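Local coordinates for protein profilin I (Acanthamoeba castellanii, PDB 1ACF) that binds actin monomers one to one, restraining or promoting their polymerisation according to its concentration, and also binds the membrane lipid PIP2, at residues 74-78 with 114-118; 1-5 with 120-125; 13-17 with 98-104. One frame throughout, in Å; residues are numbered along the deposited sequence.

Contact 1 of 3, residues 74-78 with 114-118; sequences DRSIY and EKLAD
R75 and E114 meet with their flat groups nearly coplanar, the guanidinium and carboxylate planes 6° apart, and this salt bridge is the centre of a polar network between helix 106-121 and the turn leading into strand 76-81, with the strand's first residues. The arginine approaches side-on: NE of R75 lies 3.1 Å from OE1 of E114 and uses that oxygen's syn lone pair, while NH2 of R75 reaches the same OE1 at 3.0 Å. The other edge of the guanidinium is turned to D118, one helical turn further on. There NH1 and NH2 of R75 grip one oxygen, OD1 of D118, end-on, with NH2 at 2.8 Å, but the two planes stand 59° apart and NH2 comes from above the carboxylate. Arginine suits the place because its five N-H groups fan out in one plane and can serve two acids at once; its chain, bent at chi2, carries the guanidinium across to the helix.

Hydroxyl groups complete the grip on E114. Its OE2 accepts from OH of Y78 at 2.9 Å through the anti lone pair, and from OG of S76, though that bond is modelled very short and its length is doubtful. A bend at chi2 brings the glutamate carboxylate between the arginine and these two strand residues.

Packing is slight: CB of A117 lies 4.0 Å from NH2 of R75. One arginine shared by two acids, with Y78 on the other oxygen of E114, fixes that carboxylate's rotation and probably stabilises its negative charge. Helix and sheet are thus joined here chiefly by polar bonds, beside the actin-binding K115.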
ATOM      1  N   ASP A  74       4.324   8.084  -9.803  1.00 13.13           N
ATOM      2  CA  ASP A  74       5.484   7.172  -9.836  1.00 13.79           C
ATOM      3  C   ASP A  74       5.890   6.707  -8.451  1.00 11.22           C
ATOM      4  O   ASP A  74       6.559   5.680  -8.316  1.00  9.16           O
ATOM      5  CB  ASP A  74       6.668   7.841 -10.575  1.00 20.39           C
ATOM      6  CG  ASP A  74       6.236   8.317 -11.956  1.00 26.84           C
ATOM      7  OD1 ASP A  74       5.659   7.491 -12.709  1.00 29.44           O
ATOM      8  OD2 ASP A  74       6.420   9.500 -12.258  1.00 31.42           O
ATOM      9  N   ARG A  75       5.402   7.501  -7.474  1.00 10.26           N
ATOM     10  CA  ARG A  75       5.735   7.093  -6.093  1.00 14.04           C
ATOM     11  C   ARG A  75       4.525   6.676  -5.271  1.00 10.93           C
ATOM     12  O   ARG A  75       4.629   5.734  -4.477  1.00  9.96           O
ATOM     13  CB  ARG A  75       6.570   8.165  -5.368  1.00 14.69           C
ATOM     14  CG  ARG A  75       6.916   7.776  -3.890  1.00 12.29           C
ATOM     15  CD  ARG A  75       6.894   8.991  -3.078  1.00  7.87           C
ATOM     16  NE  ARG A  75       7.149   8.944  -1.727  1.00 14.51           N
ATOM     17  CZ  ARG A  75       8.136   8.888  -0.858  1.00 18.37           C
ATOM     18  NH1 ARG A  75       9.423   8.848  -1.181  1.00 15.14           N
ATOM     19  NH2 ARG A  75       7.862   8.928   0.468  1.00 16.85           N
ATOM     20  N   SER A  76       3.384   7.310  -5.464  1.00 10.58           N
ATOM     21  CA  SER A  76       2.191   7.082  -4.656  1.00  8.13           C
ATOM     22  C   SER A  76       0.881   6.875  -5.350  1.00  9.47           C
ATOM     23  O   SER A  76       0.508   7.824  -6.061  1.00  9.58           O
ATOM     24  CB  SER A  76       1.979   8.428  -3.885  1.00  4.35           C
ATOM     25  OG  SER A  76       3.005   8.504  -2.901  1.00  5.74           O
ATOM     26  N   ILE A  77       0.207   5.792  -4.994  1.00 10.14           N
ATOM     27  CA  ILE A  77      -1.148   5.489  -5.441  1.00 11.84           C
ATOM     28  C   ILE A  77      -2.075   5.383  -4.193  1.00 12.17           C
ATOM     29  O   ILE A  77      -1.925   4.511  -3.309  1.00 10.74           O
ATOM     30  CB  ILE A  77      -1.298   4.212  -6.310  1.00 13.35           C
ATOM     31  CG1 ILE A  77      -0.681   4.437  -7.727  1.00 10.90           C
ATOM     32  CG2 ILE A  77      -2.848   3.817  -6.457  1.00 11.75           C
ATOM     33  CD1 ILE A  77      -0.390   3.056  -8.434  1.00 10.23           C
ATOM     34  N   TYR A  78      -3.052   6.255  -4.173  1.00 12.18           N
ATOM     35  CA  TYR A  78      -4.045   6.302  -3.088  1.00 10.76           C
ATOM     36  C   TYR A  78      -5.437   5.830  -3.616  1.00 12.02           C
ATOM     37  O   TYR A  78      -5.932   6.218  -4.684  1.00  9.22           O
ATOM     38  CB  TYR A  78      -4.105   7.683  -2.466  1.00  8.98           C
ATOM     39  CG  TYR A  78      -2.896   8.152  -1.674  1.00 11.07           C
ATOM     40  CD1 TYR A  78      -1.682   7.471  -1.589  1.00 10.96           C
ATOM     41  CD2 TYR A  78      -2.962   9.434  -1.116  1.00 10.10           C
ATOM     42  CE1 TYR A  78      -0.584   8.023  -0.930  1.00 11.36           C
ATOM     43  CE2 TYR A  78      -1.892  10.009  -0.463  1.00 13.41           C
ATOM     44  CZ  TYR A  78      -0.701   9.281  -0.356  1.00 10.94           C
ATOM     45  OH  TYR A  78       0.303   9.901   0.341  1.00 11.70           O
ATOM     46  N   GLU A 114       4.169   6.892   3.935  1.00  3.83           N
ATOM     47  CA  GLU A 114       5.038   7.809   3.243  1.00  5.35           C
ATOM     48  C   GLU A 114       6.339   8.017   4.012  1.00  7.27           C
ATOM     49  O   GLU A 114       7.448   7.915   3.447  1.00  7.32           O
ATOM     50  CB  GLU A 114       4.384   9.158   2.971  1.00  8.61           C
ATOM     51  CG  GLU A 114       3.268   9.214   1.922  1.00  5.12           C
ATOM     52  CD  GLU A 114       3.614   9.023   0.501  1.00 12.05           C
ATOM     53  OE1 GLU A 114       4.852   8.939   0.306  1.00 12.52           O
ATOM     54  OE2 GLU A 114       2.881   8.957  -0.492  1.00 11.68           O
ATOM     55  N   LYS A 115       6.301   8.168   5.322  1.00  6.38           N
ATOM     56  CA  LYS A 115       7.508   8.295   6.138  1.00  6.27           C
ATOM     57  C   LYS A 115       8.263   6.981   6.256  1.00  6.78           C
ATOM     58  O   LYS A 115       9.509   7.059   6.349  1.00  8.30           O
ATOM     59  CB  LYS A 115       7.216   8.773   7.544  1.00  6.38           C
ATOM     60  CG  LYS A 115       7.331  10.247   7.709  1.00  6.59           C
ATOM     61  CD  LYS A 115       7.223  11.012   6.417  1.00  6.31           C
ATOM     62  CE  LYS A 115       7.560  12.472   6.776  1.00  9.44           C
ATOM     63  NZ  LYS A 115       7.130  13.410   5.709  1.00 12.55           N
ATOM     64  N   LEU A 116       7.605   5.826   6.327  1.00  7.77           N
ATOM     65  CA  LEU A 116       8.270   4.529   6.429  1.00  6.23           C
ATOM     66  C   LEU A 116       8.960   4.243   5.053  1.00  6.05           C
ATOM     67  O   LEU A 116       9.911   3.493   5.047  1.00  8.53           O
ATOM     68  CB  LEU A 116       7.327   3.341   6.692  1.00  4.06           C
ATOM     69  CG  LEU A 116       7.648   2.238   7.646  1.00  2.72           C
ATOM     70  CD1 LEU A 116       7.234   0.827   7.225  1.00  2.73           C
ATOM     71  CD2 LEU A 116       9.069   2.232   8.100  1.00  5.27           C
ATOM     72  N   ALA A 117       8.362   4.752   3.998  1.00  7.99           N
ATOM     73  CA  ALA A 117       8.907   4.580   2.626  1.00  5.45           C
ATOM     74  C   ALA A 117      10.268   5.344   2.588  1.00  7.95           C
ATOM     75  O   ALA A 117      11.245   4.704   2.188  1.00  8.83           O
ATOM     76  CB  ALA A 117       7.978   5.049   1.606  1.00  2.00           C
ATOM     77  N   ASP A 118      10.234   6.594   3.005  1.00  7.90           N
ATOM     78  CA  ASP A 118      11.391   7.456   3.111  1.00 10.74           C
ATOM     79  C   ASP A 118      12.500   6.782   3.913  1.00 13.46           C
ATOM     80  O   ASP A 118      13.678   6.813   3.502  1.00 16.35           O
ATOM     81  CB  ASP A 118      11.116   8.841   3.727  1.00  8.84           C
ATOM     82  CG  ASP A 118      10.459   9.782   2.730  1.00 11.67           C
ATOM     83  OD1 ASP A 118      10.408   9.504   1.524  1.00 11.99           O
ATOM     84  OD2 ASP A 118       9.945  10.832   3.201  1.00 15.46           O
TER

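Contact 2 of 3, residues 1-5 with 120-125; sequences SWQTY and LIGQGF
Y5 and L120 make the central apolar contact between the N-terminal helix 2-11 and the end of helix 106-121. CD2 of L120 sits over one face of the Y5 ring, 4.0 Å from its centroid and 20° off the normal, a CH-pi contact displaced toward the phenol end: the closest approach is 3.7 Å, from CD2 of L120 to CZ of Y5. Leucine fits because its branched end can set one methyl on the ring, while the tyrosine extends its hydroxyl past that methyl.

W2 adds an edge-to-face pair with F125, the C-terminal residue. The six-membered ring of W2 points its edge at the face of F125, with planes at 75° and centroids 5.0 Å apart. CH2 of the indole leads, 3.6 Å from CD1 of F125 and offset toward the rim of the phenyl ring. With its CG anti to the carbonyl carbon (chi1 -49°), W2 sends the long indole forward, far enough to bridge backbones that are widely separated; its ring also meets that of W29.

F125 owes its position to the chain reversal before it. G124, just after the helix, completes a Schellman motif, its positive phi suiting a residue without a side chain, and the backbone N of F125 bonds back to O of L120. Bonds from the terminal residues to T91 and K93 hold this tail further. No hydrogen bond joins 1-5 to 120-125: the direct contact between the two termini is apolar and aromatic, probably resting on dispersion and ring electrostatics, consistent with the paired terminal helices on one face of the profilin sheet.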
ATOM      1  N   SER A   1      13.591  -6.994   9.507  1.00 15.64           N
ATOM      2  CA  SER A   1      12.697  -8.110   9.138  1.00 15.11           C
ATOM      3  C   SER A   1      11.542  -7.526   8.352  1.00  9.74           C
ATOM      4  O   SER A   1      11.079  -6.470   8.749  1.00  9.49           O
ATOM      5  CB  SER A   1      12.201  -8.800  10.416  1.00 23.19           C
ATOM      6  OG  SER A   1      11.263  -9.881  10.361  1.00 21.94           O
ATOM      7  N   TRP A   2      11.108  -8.209   7.328  1.00  8.39           N
ATOM      8  CA  TRP A   2       9.921  -7.767   6.564  1.00  8.83           C
ATOM      9  C   TRP A   2       8.657  -7.876   7.479  1.00  5.97           C
ATOM     10  O   TRP A   2       7.881  -6.958   7.509  1.00  2.00           O
ATOM     11  CB  TRP A   2       9.807  -8.422   5.192  1.00  7.72           C
ATOM     12  CG  TRP A   2      11.090  -8.348   4.410  1.00 12.29           C
ATOM     13  CD1 TRP A   2      11.974  -9.328   4.074  1.00 10.32           C
ATOM     14  CD2 TRP A   2      11.657  -7.130   3.866  1.00 13.89           C
ATOM     15  NE1 TRP A   2      13.021  -8.838   3.371  1.00  9.78           N
ATOM     16  CE2 TRP A   2      12.864  -7.497   3.224  1.00 12.32           C
ATOM     17  CE3 TRP A   2      11.239  -5.795   3.867  1.00 13.16           C
ATOM     18  CZ2 TRP A   2      13.677  -6.545   2.610  1.00  9.82           C
ATOM     19  CZ3 TRP A   2      12.071  -4.868   3.254  1.00 11.23           C
ATOM     20  CH2 TRP A   2      13.253  -5.249   2.640  1.00  8.14           C
ATOM     21  N   GLN A   3       8.511  -8.963   8.226  1.00  8.76           N
ATOM     22  CA  GLN A   3       7.393  -9.244   9.148  1.00  5.28           C
ATOM     23  C   GLN A   3       7.268  -8.128  10.177  1.00  8.47           C
ATOM     24  O   GLN A   3       6.156  -7.548  10.397  1.00 11.27           O
ATOM     25  CB  GLN A   3       7.430 -10.599   9.780  1.00  8.81           C
ATOM     26  CG  GLN A   3       6.030 -11.087  10.258  1.00  4.52           C
ATOM     27  CD  GLN A   3       5.016 -11.183   9.167  1.00  2.01           C
ATOM     28  OE1 GLN A   3       4.001 -10.505   9.138  1.00  2.00           O
ATOM     29  NE2 GLN A   3       5.176 -12.038   8.186  1.00  2.01           N
ATOM     30  N   THR A   4       8.375  -7.782  10.800  1.00  6.32           N
ATOM     31  CA  THR A   4       8.386  -6.639  11.695  1.00  7.28           C
ATOM     32  C   THR A   4       7.904  -5.344  11.100  1.00  7.37           C
ATOM     33  O   THR A   4       7.201  -4.603  11.812  1.00  8.57           O
ATOM     34  CB  THR A   4       9.847  -6.411  12.286  1.00  6.27           C
ATOM     35  OG1 THR A   4      10.205  -7.750  12.722  1.00 12.53           O
ATOM     36  CG2 THR A   4       9.969  -5.343  13.349  1.00  8.00           C
ATOM     37  N   TYR A   5       8.295  -4.945   9.899  1.00 11.01           N
ATOM     38  CA  TYR A   5       7.929  -3.695   9.268  1.00  8.83           C
ATOM     39  C   TYR A   5       6.406  -3.481   9.301  1.00  8.21           C
ATOM     40  O   TYR A   5       5.915  -2.424   9.658  1.00 10.23           O
ATOM     41  CB  TYR A   5       8.407  -3.516   7.781  1.00 11.49           C
ATOM     42  CG  TYR A   5       9.922  -3.351   7.759  1.00 16.04           C
ATOM     43  CD1 TYR A   5      10.556  -2.534   8.677  1.00 20.40           C
ATOM     44  CD2 TYR A   5      10.717  -4.070   6.887  1.00 19.22           C
ATOM     45  CE1 TYR A   5      11.931  -2.392   8.716  1.00 25.47           C
ATOM     46  CE2 TYR A   5      12.093  -3.946   6.878  1.00 24.06           C
ATOM     47  CZ  TYR A   5      12.709  -3.117   7.807  1.00 27.16           C
ATOM     48  OH  TYR A   5      14.078  -2.977   7.836  1.00 33.19           O
ATOM     49  N   LEU A 120      12.856   3.566   4.484  1.00 10.21           N
ATOM     50  CA  LEU A 120      13.240   2.349   3.811  1.00 11.53           C
ATOM     51  C   LEU A 120      14.129   2.595   2.570  1.00  9.44           C
ATOM     52  O   LEU A 120      14.988   1.778   2.315  1.00  9.04           O
ATOM     53  CB  LEU A 120      12.100   1.403   3.586  1.00 12.08           C
ATOM     54  CG  LEU A 120      11.437   0.688   4.772  1.00 12.01           C
ATOM     55  CD1 LEU A 120      10.208  -0.036   4.227  1.00 10.66           C
ATOM     56  CD2 LEU A 120      12.432  -0.199   5.472  1.00  8.15           C
ATOM     57  N   ILE A 121      13.844   3.629   1.847  1.00  9.13           N
ATOM     58  CA  ILE A 121      14.685   4.040   0.674  1.00 11.74           C
ATOM     59  C   ILE A 121      16.122   4.287   1.166  1.00 11.87           C
ATOM     60  O   ILE A 121      17.136   3.653   0.780  1.00 13.79           O
ATOM     61  CB  ILE A 121      13.954   5.297   0.120  1.00  9.24           C
ATOM     62  CG1 ILE A 121      12.811   4.791  -0.822  1.00 12.23           C
ATOM     63  CG2 ILE A 121      14.898   6.272  -0.593  1.00 14.89           C
ATOM     64  CD1 ILE A 121      12.070   5.910  -1.540  1.00 10.53           C
ATOM     65  N   GLY A 122      16.250   5.162   2.128  1.00 11.83           N
ATOM     66  CA  GLY A 122      17.447   5.507   2.853  1.00 13.05           C
ATOM     67  C   GLY A 122      18.179   4.258   3.324  1.00 12.79           C
ATOM     68  O   GLY A 122      19.389   4.284   3.580  1.00 14.73           O
ATOM     69  N   GLN A 123      17.582   3.115   3.443  1.00 14.57           N
ATOM     70  CA  GLN A 123      18.270   1.893   3.887  1.00 13.33           C
ATOM     71  C   GLN A 123      18.722   1.148   2.625  1.00 11.64           C
ATOM     72  O   GLN A 123      19.449   0.179   2.823  1.00 14.89           O
ATOM     73  CB  GLN A 123      17.390   0.878   4.618  1.00 17.01           C
ATOM     74  CG  GLN A 123      16.566   1.309   5.807  1.00 21.07           C
ATOM     75  CD  GLN A 123      17.357   1.087   7.064  1.00 24.63           C
ATOM     76  OE1 GLN A 123      17.336  -0.009   7.652  1.00 31.07           O
ATOM     77  NE2 GLN A 123      18.108   2.129   7.382  1.00 26.45           N
ATOM     78  N   GLY A 124      18.236   1.559   1.473  1.00  9.14           N
ATOM     79  CA  GLY A 124      18.640   0.754   0.277  1.00  8.31           C
ATOM     80  C   GLY A 124      17.509  -0.130  -0.243  1.00  8.39           C
ATOM     81  O   GLY A 124      17.782  -0.998  -1.109  1.00  9.24           O
ATOM     82  N   PHE A 125      16.297   0.088   0.255  1.00  7.36           N
ATOM     83  CA  PHE A 125      15.119  -0.717  -0.118  1.00  7.64           C
ATOM     84  C   PHE A 125      14.193   0.072  -1.022  1.00  4.72           C
ATOM     85  O   PHE A 125      13.338  -0.674  -1.545  1.00 12.28           O
ATOM     86  CB  PHE A 125      14.350  -1.224   1.119  1.00  8.02           C
ATOM     87  CG  PHE A 125      15.247  -2.058   2.007  1.00  7.44           C
ATOM     88  CD1 PHE A 125      15.935  -3.137   1.496  1.00  7.06           C
ATOM     89  CD2 PHE A 125      15.409  -1.684   3.356  1.00 12.23           C
ATOM     90  CE1 PHE A 125      16.779  -3.856   2.329  1.00  5.18           C
ATOM     91  CE2 PHE A 125      16.224  -2.407   4.230  1.00  6.47           C
ATOM     92  CZ  PHE A 125      16.915  -3.507   3.706  1.00  8.69           C
ATOM     93  OXT PHE A 125      14.314   1.266  -1.272  1.00  4.94           O
TER

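Contact 3 of 3, residues 13-17 with 98-104; sequences TGAVT and GVYNEKI
I104 lies against the backbone of G14 and A15 with its branches spread along the turn. CG2 stands anti to the backbone N, and this branch presses on the carbonyl of A15, with CG2 of I104 3.2 Å from O of A15. The other branch runs alongside the preceding peptide: CG1 of I104 is 3.7 Å from O of G14, and CD1 continues to T17, 3.5 Å from its OG1. A beta-branched chain thus covers three residues at once.

T17 and N101 cross at about a right angle. OG1 of T17 lies over the amide group at 3.8 Å from CG of N101, a contact rather than a hydrogen bond. The amide has its own task: OD1 of N101 accepts from the backbone N of K103 at 3.0 Å, an Asx turn inside the type I turn 101-104 that brings I104 round to face the loop.

V16 sets both methyls against the backbone of G98, with CG2 of V16 3.8 Å from CA of G98. Glycine suits that position, since a CB there would collide with the valine. Just beyond, the backbone N of T17 donates to O of V99 at 2.9 Å and 159°, a bond that begins the pairing of strands 18-23 and 94-100. Earlier in the same loop, G14 has the positive phi common where a helix ends, and T13 forms an ST turn with A15.

The contact buries O of A15 and N of N101, neither with a partner in the model. The chemistry is therefore mostly close packing of methyls on backbone, with one straight hydrogen bond setting the alignment of loop and strand.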
ATOM      1  N   THR A  13       1.374   0.778  14.859  1.00 15.13           N
ATOM      2  CA  THR A  13       1.289   2.213  15.090  1.00 14.74           C
ATOM      3  C   THR A  13      -0.118   2.742  15.237  1.00 14.43           C
ATOM      4  O   THR A  13      -0.314   3.893  15.699  1.00 14.70           O
ATOM      5  CB  THR A  13       2.005   3.009  13.887  1.00 16.35           C
ATOM      6  OG1 THR A  13       1.066   3.051  12.772  1.00 14.33           O
ATOM      7  CG2 THR A  13       3.309   2.323  13.552  1.00 19.31           C
ATOM      8  N   GLY A  14      -1.024   1.960  14.731  1.00 10.59           N
ATOM      9  CA  GLY A  14      -2.446   2.226  14.694  1.00 11.78           C
ATOM     10  C   GLY A  14      -2.945   3.196  13.694  1.00 11.58           C
ATOM     11  O   GLY A  14      -4.094   3.688  13.802  1.00 15.34           O
ATOM     12  N   ALA A  15      -2.136   3.574  12.733  1.00 13.50           N
ATOM     13  CA  ALA A  15      -2.482   4.551  11.676  1.00 10.48           C
ATOM     14  C   ALA A  15      -2.937   3.773  10.437  1.00  9.46           C
ATOM     15  O   ALA A  15      -3.448   4.296   9.447  1.00  7.36           O
ATOM     16  CB  ALA A  15      -1.269   5.423  11.408  1.00 13.32           C
ATOM     17  N   VAL A  16      -2.695   2.459  10.596  1.00 10.75           N
ATOM     18  CA  VAL A  16      -3.028   1.500   9.501  1.00 14.17           C
ATOM     19  C   VAL A  16      -3.597   0.250  10.145  1.00 13.63           C
ATOM     20  O   VAL A  16      -3.087  -0.121  11.210  1.00 17.90           O
ATOM     21  CB  VAL A  16      -1.694   1.305   8.700  1.00 16.91           C
ATOM     22  CG1 VAL A  16      -1.409  -0.074   8.203  1.00 12.82           C
ATOM     23  CG2 VAL A  16      -1.620   2.323   7.541  1.00 11.91           C
ATOM     24  N   THR A  17      -4.588  -0.362   9.568  1.00 11.88           N
ATOM     25  CA  THR A  17      -5.271  -1.538  10.034  1.00  8.75           C
ATOM     26  C   THR A  17      -4.664  -2.827   9.557  1.00  8.73           C
ATOM     27  O   THR A  17      -4.604  -3.767  10.361  1.00 11.33           O
ATOM     28  CB  THR A  17      -6.810  -1.521   9.620  1.00 13.91           C
ATOM     29  OG1 THR A  17      -7.411  -0.536  10.538  1.00 19.76           O
ATOM     30  CG2 THR A  17      -7.529  -2.870   9.777  1.00 14.01           C
ATOM     31  N   GLY A  98      -0.642   0.186   2.947  1.00  4.58           N
ATOM     32  CA  GLY A  98      -1.228   0.537   4.252  1.00  5.54           C
ATOM     33  C   GLY A  98      -2.731   0.820   4.107  1.00  4.28           C
ATOM     34  O   GLY A  98      -3.159   1.932   3.719  1.00  2.01           O
ATOM     35  N   VAL A  99      -3.529  -0.208   4.479  1.00  5.26           N
ATOM     36  CA  VAL A  99      -5.012  -0.070   4.410  1.00  8.68           C
ATOM     37  C   VAL A  99      -5.580   0.621   5.670  1.00  7.02           C
ATOM     38  O   VAL A  99      -5.105   0.287   6.788  1.00  7.25           O
ATOM     39  CB  VAL A  99      -5.641  -1.464   4.235  1.00  9.51           C
ATOM     40  CG1 VAL A  99      -7.165  -1.410   4.429  1.00 14.03           C
ATOM     41  CG2 VAL A  99      -5.339  -2.161   2.948  1.00  6.39           C
ATOM     42  N   TYR A 100      -6.525   1.551   5.576  1.00  6.90           N
ATOM     43  CA  TYR A 100      -7.077   2.149   6.826  1.00 11.12           C
ATOM     44  C   TYR A 100      -8.612   2.065   6.849  1.00 14.92           C
ATOM     45  O   TYR A 100      -9.268   1.961   5.779  1.00 17.73           O
ATOM     46  CB  TYR A 100      -6.642   3.615   7.088  1.00 10.04           C
ATOM     47  CG  TYR A 100      -7.068   4.559   5.986  1.00  9.85           C
ATOM     48  CD1 TYR A 100      -6.307   4.639   4.809  1.00  9.91           C
ATOM     49  CD2 TYR A 100      -8.247   5.291   6.031  1.00 10.97           C
ATOM     50  CE1 TYR A 100      -6.688   5.476   3.742  1.00  7.60           C
ATOM     51  CE2 TYR A 100      -8.609   6.147   4.983  1.00  9.81           C
ATOM     52  CZ  TYR A 100      -7.843   6.227   3.833  1.00  6.12           C
ATOM     53  OH  TYR A 100      -8.184   7.036   2.767  1.00  3.13           O
ATOM     54  N   ASN A 101      -9.207   2.160   8.054  1.00 16.73           N
ATOM     55  CA  ASN A 101     -10.685   2.127   8.186  1.00 18.76           C
ATOM     56  C   ASN A 101     -11.185   3.513   8.628  1.00 21.82           C
ATOM     57  O   ASN A 101     -10.415   4.469   8.859  1.00 22.10           O
ATOM     58  CB  ASN A 101     -11.219   1.011   9.047  1.00 13.15           C
ATOM     59  CG  ASN A 101     -10.883   1.095  10.506  1.00 16.82           C
ATOM     60  OD1 ASN A 101     -10.343   2.080  11.048  1.00 16.30           O
ATOM     61  ND2 ASN A 101     -11.179  -0.013  11.225  1.00 15.75           N
ATOM     62  N   GLU A 102     -12.495   3.572   8.703  1.00 22.76           N
ATOM     63  CA  GLU A 102     -13.227   4.789   9.080  1.00 26.39           C
ATOM     64  C   GLU A 102     -12.874   5.271  10.454  1.00 25.50           C
ATOM     65  O   GLU A 102     -13.266   6.380  10.882  1.00 27.96           O
ATOM     66  CB  GLU A 102     -14.744   4.526   9.037  1.00 28.80           C
ATOM     67  CG  GLU A 102     -15.288   3.748   7.849  1.00 38.20           C
ATOM     68  CD  GLU A 102     -14.908   2.327   7.590  1.00 46.00           C
ATOM     69  OE1 GLU A 102     -14.313   1.712   8.518  1.00 46.44           O
ATOM     70  OE2 GLU A 102     -15.171   1.762   6.504  1.00 50.32           O
ATOM     71  N   LYS A 103     -12.131   4.490  11.206  1.00 27.54           N
ATOM     72  CA  LYS A 103     -11.748   4.895  12.589  1.00 28.69           C
ATOM     73  C   LYS A 103     -10.383   5.567  12.588  1.00 27.34           C
ATOM     74  O   LYS A 103      -9.856   5.892  13.674  1.00 29.94           O
ATOM     75  CB  LYS A 103     -11.697   3.734  13.566  1.00 32.62           C
ATOM     76  CG  LYS A 103     -12.870   3.398  14.447  1.00 38.11           C
ATOM     77  CD  LYS A 103     -13.963   2.561  13.826  1.00 41.39           C
ATOM     78  CE  LYS A 103     -13.564   1.138  13.561  1.00 44.56           C
ATOM     79  NZ  LYS A 103     -13.189   0.441  14.826  1.00 46.15           N
ATOM     80  N   ILE A 104      -9.804   5.701  11.398  1.00 24.65           N
ATOM     81  CA  ILE A 104      -8.484   6.319  11.238  1.00 20.97           C
ATOM     82  C   ILE A 104      -8.555   7.576  10.362  1.00 16.82           C
ATOM     83  O   ILE A 104      -9.291   7.698   9.407  1.00 15.87           O
ATOM     84  CB  ILE A 104      -7.419   5.305  10.660  1.00 21.18           C
ATOM     85  CG1 ILE A 104      -7.107   4.234  11.729  1.00 17.29           C
ATOM     86  CG2 ILE A 104      -6.115   6.004  10.101  1.00 15.13           C
ATOM     87  CD1 ILE A 104      -6.689   2.881  11.098  1.00 15.81           C
TER

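From the N terminus, residues 1-5 open helix 2-11 and, through contact 2, close a loop spanning almost the whole chain, meeting its last residues. Contacts 1 and 3 both fall within that span. The chain leaves the first helix through 13-17, and 98-104 later comes back against that loop in contact 3; between these lies 74-78, whose partner 114-118 comes after 98-104, so contacts 1 and 3 cross. Helix 106-121 serves contacts 1 and 2, which touch where R75 packs on I121. Contact 1 ties this helix to strand 76-81 of the antiparallel sheet, contact 2 ties it to the N-terminal helix, and contact 3 joins the loop after that helix to strand 94-100.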